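Local coordinates for protein 2-dehydropantoate 2-reductase (Enterococcus faecium, PDB 3WFI) that acts as an NAD-dependent D-mandelate dehydrogenase and belongs to the ketopantoate reductase family of Rossmann-fold oxidoreductases, at residues B[25-30]-B[66-71]; B[38-43]-B[57-62]. One frame throughout, in Å; residues are numbered along the deposited sequence.

Contact 1: residues B[25-30]-B[66-71]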
# COMPACT_ATOMS: atom_id res chain seq x y z
N GLU B 25 -10.97 -35.90 -31.99
CA GLU B 25 -9.93 -35.32 -32.82
C GLU B 25 -9.27 -34.22 -32.00
O GLU B 25 -9.92 -33.24 -31.65
CB GLU B 25 -10.55 -34.78 -34.12
CG GLU B 25 -9.60 -34.06 -35.06
CD GLU B 25 -10.18 -33.92 -36.46
OE1 GLU B 25 -9.40 -33.79 -37.42
OE2 GLU B 25 -11.43 -33.94 -36.60
N VAL B 26 -8.00 -34.42 -31.65
CA VAL B 26 -7.28 -33.53 -30.75
C VAL B 26 -6.10 -32.85 -31.44
O VAL B 26 -5.36 -33.47 -32.21
CB VAL B 26 -6.75 -34.30 -29.52
CG1 VAL B 26 -5.97 -33.36 -28.61
CG2 VAL B 26 -7.90 -34.95 -28.76
N LEU B 27 -5.96 -31.56 -31.19
CA LEU B 27 -4.78 -30.80 -31.59
C LEU B 27 -4.10 -30.25 -30.34
O LEU B 27 -4.72 -29.54 -29.54
CB LEU B 27 -5.17 -29.65 -32.52
CG LEU B 27 -4.06 -28.68 -32.93
CD1 LEU B 27 -3.05 -29.36 -33.85
CD2 LEU B 27 -4.64 -27.43 -33.58
N LEU B 28 -2.83 -30.60 -30.16
CA LEU B 28 -2.02 -30.04 -29.09
C LEU B 28 -1.38 -28.74 -29.58
O LEU B 28 -0.96 -28.64 -30.72
CB LEU B 28 -0.93 -31.02 -28.66
CG LEU B 28 -1.40 -32.40 -28.16
CD1 LEU B 28 -0.20 -33.23 -27.77
CD2 LEU B 28 -2.38 -32.30 -27.00
N ILE B 29 -1.35 -27.75 -28.70
CA ILE B 29 -0.72 -26.47 -29.01
C ILE B 29 0.20 -26.10 -27.85
O ILE B 29 -0.22 -26.11 -26.69
CB ILE B 29 -1.76 -25.35 -29.21
CG1 ILE B 29 -2.80 -25.77 -30.25
CG2 ILE B 29 -1.09 -24.06 -29.67
CD1 ILE B 29 -4.05 -24.91 -30.26
N ASP B 30 1.46 -25.81 -28.17
CA ASP B 30 2.46 -25.54 -27.14
C ASP B 30 3.55 -24.59 -27.64
O ASP B 30 3.81 -24.50 -28.84
CB ASP B 30 3.09 -26.85 -26.68
CG ASP B 30 3.72 -26.73 -25.31
OD1 ASP B 30 2.99 -26.86 -24.31
OD2 ASP B 30 4.95 -26.52 -25.24
N GLU B 66 -2.09 -21.77 -38.57
CA GLU B 66 -2.95 -21.30 -39.67
C GLU B 66 -3.38 -22.41 -40.62
O GLU B 66 -4.33 -22.21 -41.36
CB GLU B 66 -2.27 -20.18 -40.47
CG GLU B 66 -2.02 -18.90 -39.68
CD GLU B 66 -3.29 -18.19 -39.24
OE1 GLU B 66 -4.40 -18.46 -39.78
OE2 GLU B 66 -3.17 -17.33 -38.34
N LYS B 67 -2.71 -23.55 -40.62
CA LYS B 67 -3.14 -24.66 -41.47
C LYS B 67 -4.26 -25.51 -40.84
O LYS B 67 -4.91 -26.28 -41.54
CB LYS B 67 -1.95 -25.56 -41.81
CG LYS B 67 -0.81 -24.85 -42.52
CD LYS B 67 -0.02 -25.80 -43.40
CE LYS B 67 0.84 -25.06 -44.39
NZ LYS B 67 1.74 -24.09 -43.71
N GLU B 68 -4.49 -25.37 -39.54
CA GLU B 68 -5.34 -26.32 -38.82
C GLU B 68 -6.85 -26.02 -38.90
O GLU B 68 -7.26 -24.87 -39.02
CB GLU B 68 -4.93 -26.40 -37.34
CG GLU B 68 -3.43 -26.48 -37.06
CD GLU B 68 -2.75 -27.64 -37.78
OE1 GLU B 68 -3.28 -28.77 -37.73
OE2 GLU B 68 -1.69 -27.41 -38.39
N ASP B 69 -7.65 -27.07 -38.79
CA ASP B 69 -9.11 -26.94 -38.73
C ASP B 69 -9.55 -26.18 -37.49
O ASP B 69 -8.96 -26.31 -36.41
CB ASP B 69 -9.81 -28.31 -38.64
CG ASP B 69 -9.63 -29.15 -39.87
OD1 ASP B 69 -9.24 -28.63 -40.94
OD2 ASP B 69 -9.90 -30.36 -39.76
N GLN B 70 -10.64 -25.44 -37.63
CA GLN B 70 -11.27 -24.81 -36.50
C GLN B 70 -11.82 -25.89 -35.56
O GLN B 70 -12.07 -27.02 -35.97
CB GLN B 70 -12.36 -23.85 -36.98
CG GLN B 70 -11.78 -22.64 -37.71
CD GLN B 70 -12.84 -21.61 -38.04
OE1 GLN B 70 -13.88 -21.94 -38.60
NE2 GLN B 70 -12.57 -20.35 -37.73
N VAL B 71 -11.96 -25.55 -34.28
CA VAL B 71 -12.31 -26.54 -33.27
C VAL B 71 -13.62 -26.22 -32.57
O VAL B 71 -14.05 -25.07 -32.55
CB VAL B 71 -11.21 -26.70 -32.18
CG1 VAL B 71 -9.92 -27.17 -32.81
CG2 VAL B 71 -10.99 -25.40 -31.41

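Contact 2: residues B[38-43]-B[57-62]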
# COMPACT_ATOMS: atom_id res chain seq x y z
N GLN B 38 9.56 -33.04 -30.82
CA GLN B 38 9.63 -34.45 -30.38
C GLN B 38 8.32 -35.17 -30.64
O GLN B 38 8.32 -36.28 -31.16
CB GLN B 38 10.07 -34.57 -28.91
CG GLN B 38 11.58 -34.58 -28.73
CD GLN B 38 12.27 -35.62 -29.57
OE1 GLN B 38 12.03 -36.83 -29.40
NE2 GLN B 38 13.13 -35.19 -30.47
N ILE B 39 7.20 -34.53 -30.30
CA ILE B 39 5.87 -35.10 -30.53
C ILE B 39 5.57 -35.22 -32.03
O ILE B 39 4.97 -36.20 -32.45
CB ILE B 39 4.76 -34.31 -29.79
CG1 ILE B 39 4.96 -34.43 -28.28
CG2 ILE B 39 3.37 -34.81 -30.18
CD1 ILE B 39 4.20 -33.43 -27.44
N LYS B 40 5.98 -34.24 -32.82
CA LYS B 40 5.81 -34.33 -34.27
C LYS B 40 6.53 -35.57 -34.81
O LYS B 40 5.94 -36.36 -35.54
CB LYS B 40 6.34 -33.08 -34.99
CG LYS B 40 5.36 -31.92 -35.06
CD LYS B 40 6.00 -30.73 -35.76
CE LYS B 40 5.10 -29.50 -35.75
NZ LYS B 40 5.82 -28.25 -36.13
N GLU B 41 7.79 -35.74 -34.42
CA GLU B 41 8.62 -36.83 -34.96
C GLU B 41 8.30 -38.21 -34.40
O GLU B 41 8.32 -39.19 -35.14
CB GLU B 41 10.10 -36.54 -34.74
CG GLU B 41 10.66 -35.48 -35.67
CD GLU B 41 12.13 -35.18 -35.38
OE1 GLU B 41 12.49 -34.01 -35.12
OE2 GLU B 41 12.94 -36.14 -35.41
N HIS B 42 7.99 -38.29 -33.11
CA HIS B 42 7.84 -39.58 -32.41
C HIS B 42 6.48 -39.79 -31.75
O HIS B 42 6.26 -40.83 -31.13
CB HIS B 42 8.90 -39.72 -31.32
CG HIS B 42 10.30 -39.76 -31.84
ND1 HIS B 42 10.83 -40.88 -32.45
CD2 HIS B 42 11.28 -38.83 -31.82
CE1 HIS B 42 12.08 -40.63 -32.79
NE2 HIS B 42 12.38 -39.39 -32.42
N GLY B 43 5.57 -38.82 -31.86
CA GLY B 43 4.30 -38.88 -31.15
C GLY B 43 4.48 -38.54 -29.69
O GLY B 43 5.61 -38.36 -29.22
N LEU B 57 -0.36 -37.55 -31.97
CA LEU B 57 -1.28 -36.43 -31.78
C LEU B 57 -0.81 -35.30 -32.66
O LEU B 57 0.38 -34.96 -32.65
CB LEU B 57 -1.31 -35.98 -30.32
CG LEU B 57 -2.23 -36.67 -29.32
CD1 LEU B 57 -3.01 -37.85 -29.89
CD2 LEU B 57 -1.50 -37.08 -28.06
N PRO B 58 -1.73 -34.71 -33.44
CA PRO B 58 -1.39 -33.47 -34.11
C PRO B 58 -0.90 -32.41 -33.11
O PRO B 58 -1.47 -32.26 -32.04
CB PRO B 58 -2.73 -33.04 -34.73
CG PRO B 58 -3.51 -34.29 -34.87
CD PRO B 58 -3.08 -35.19 -33.77
N ILE B 59 0.18 -31.72 -33.44
CA ILE B 59 0.69 -30.67 -32.56
C ILE B 59 1.27 -29.56 -33.39
O ILE B 59 1.93 -29.80 -34.42
CB ILE B 59 1.75 -31.21 -31.56
CG1 ILE B 59 2.19 -30.11 -30.59
CG2 ILE B 59 2.96 -31.78 -32.29
CD1 ILE B 59 2.82 -30.62 -29.31
N VAL B 60 1.02 -28.33 -32.94
CA VAL B 60 1.59 -27.15 -33.58
C VAL B 60 2.18 -26.21 -32.54
O VAL B 60 1.67 -26.10 -31.42
CB VAL B 60 0.54 -26.40 -34.42
CG1 VAL B 60 0.27 -27.14 -35.72
CG2 VAL B 60 -0.76 -26.23 -33.65
N LEU B 61 3.28 -25.57 -32.92
CA LEU B 61 3.77 -24.39 -32.19
C LEU B 61 2.64 -23.37 -32.14
O LEU B 61 1.94 -23.17 -33.13
CB LEU B 61 4.98 -23.74 -32.90
CG LEU B 61 6.35 -23.70 -32.19
CD1 LEU B 61 7.30 -22.87 -33.03
CD2 LEU B 61 6.24 -23.14 -30.78
N GLN B 62 2.49 -22.71 -31.01
CA GLN B 62 1.34 -21.82 -30.82
C GLN B 62 1.21 -20.68 -31.84
O GLN B 62 0.10 -20.27 -32.18
CB GLN B 62 1.28 -21.32 -29.38
CG GLN B 62 1.96 -20.01 -29.09
CD GLN B 62 1.84 -19.64 -27.62
OE1 GLN B 62 2.13 -20.44 -26.75
NE2 GLN B 62 1.41 -18.41 -27.35
O HOH W 1 2.44 -36.49 -33.37
O HOH W 2 4.50 -25.96 -35.49

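Contact 1: residues B[25-30]-B[66-71]
Leu27 holds its CG anti to the backbone N (chi1 175°), which sends both methyls across to Glu68, whose own chain bends at chi2 (-55°), turning the carboxylate across the end of the leucine, where OE1 lies beside CD1. The two belong to the Rossmann-type nucleotide-binding domain: 25-30 is a parallel strand of the main sheet, and 66-71 is the loop that runs from strand 59-61 into strand 71-76. Leu27 points from the strand at this loop, which crosses past it before the chain rejoins the sheet.

The side chains cross at about a right angle. Leu27 CD2 presses on the aliphatic part of the glutamate, 3.8 Å from Glu68 CG and 3.9 Å from Glu68 CB. The other methyl, Leu27 CD1, faces the carboxylate at 3.9 Å from Glu68 OE1. No hydrogen bond joins the two segments. Leu27 is buried, packing also on Val60, Pro58 and Leu93, whereas Glu68 is partly exposed and covers it from outside.

Toward the start of the strand the meeting is between acids. Glu25, extended beyond CG, brings its carboxylate near that of Asp69, and the carboxylate planes stand 80° apart. Their mutual repulsion is probably eased by Lys2, whose NZ makes a salt bridge with Glu25 OE2 and a long, weak ion pair with Asp69 OD2. Between the two carboxylates, the nearest atoms are Glu25 OE1 and Asp69 OD2, 4.2 Å apart.

Contact 2: residues B[38-43]-B[57-62]
Ile39 O takes two bonds at the end of its helix: Gly43 N donates to it over 2.8 Å, and a water donates to it over 2.7 Å. That same water gives a second hydrogen bond, also 2.7 Å long, to Leu57 O, so one molecule ties the last turn of the helix to the residues entering strand 59-61. Gly43, with a positive phi of 77°, is where the chain leaves the helix.

Beside this polar link the contact is hydrocarbon. Ile59 points at the helix, and its side chain crosses that of Ile39 at about a right angle. Ile59 has CG1 anti to the backbone N (chi1 -176°), which carries CD1 out to Ile39 CD1 at 3.6 Å. Its CG2 touches both Ile39 CG2 and Lys40 CG, 3.7 Å from each of them.

This is helix-on-sheet packing within a beta-alpha-beta crossover of the Rossmann domain. Strand 25-30 leads into helix 33-42, an antiparallel pair of strands, 44-47 and 52-55, intervenes, and the chain returns as 59-61, parallel to 25-30 and outermost at that end of the main sheet within this chain. Leu57 and Ile59 also lean on Leu28 of the neighbouring strand.

Lys40 runs along the solvent-exposed side of the contact. Its chain is extended beyond CG and lies across Ile59, so that Lys40 CE passes 3.5 Å from Ile59 O. The ammonium group then reaches a second water, which accepts from Lys40 NZ at 2.7 Å and from Leu61 N at 2.9 Å.

Overall arrangement
Contact 2 is nested inside the chain loop that contact 1 closes, and their centres lie 11 Å apart. They meet through neighbouring parallel strands: Leu28 N to Pro58 O is 2.9 Å and Leu28 O to Val60 N is 3.0 Å, both probable hydrogen bonds. Successive residues of the edge strand serve different contacts, Ile59 facing helix 33-42 while Val60 turns away from it and packs against Glu68 of the 66-71 loop. Strand 25-30 ends at Asp30, an NAD(+)-binding residue, although no coenzyme is bound to this chain. The Ile59 side chain lies about 5 Å from that of Asp30, which probably places contact 2 at the border of the coenzyme site, while the touching residues of contact 1 lie away from it.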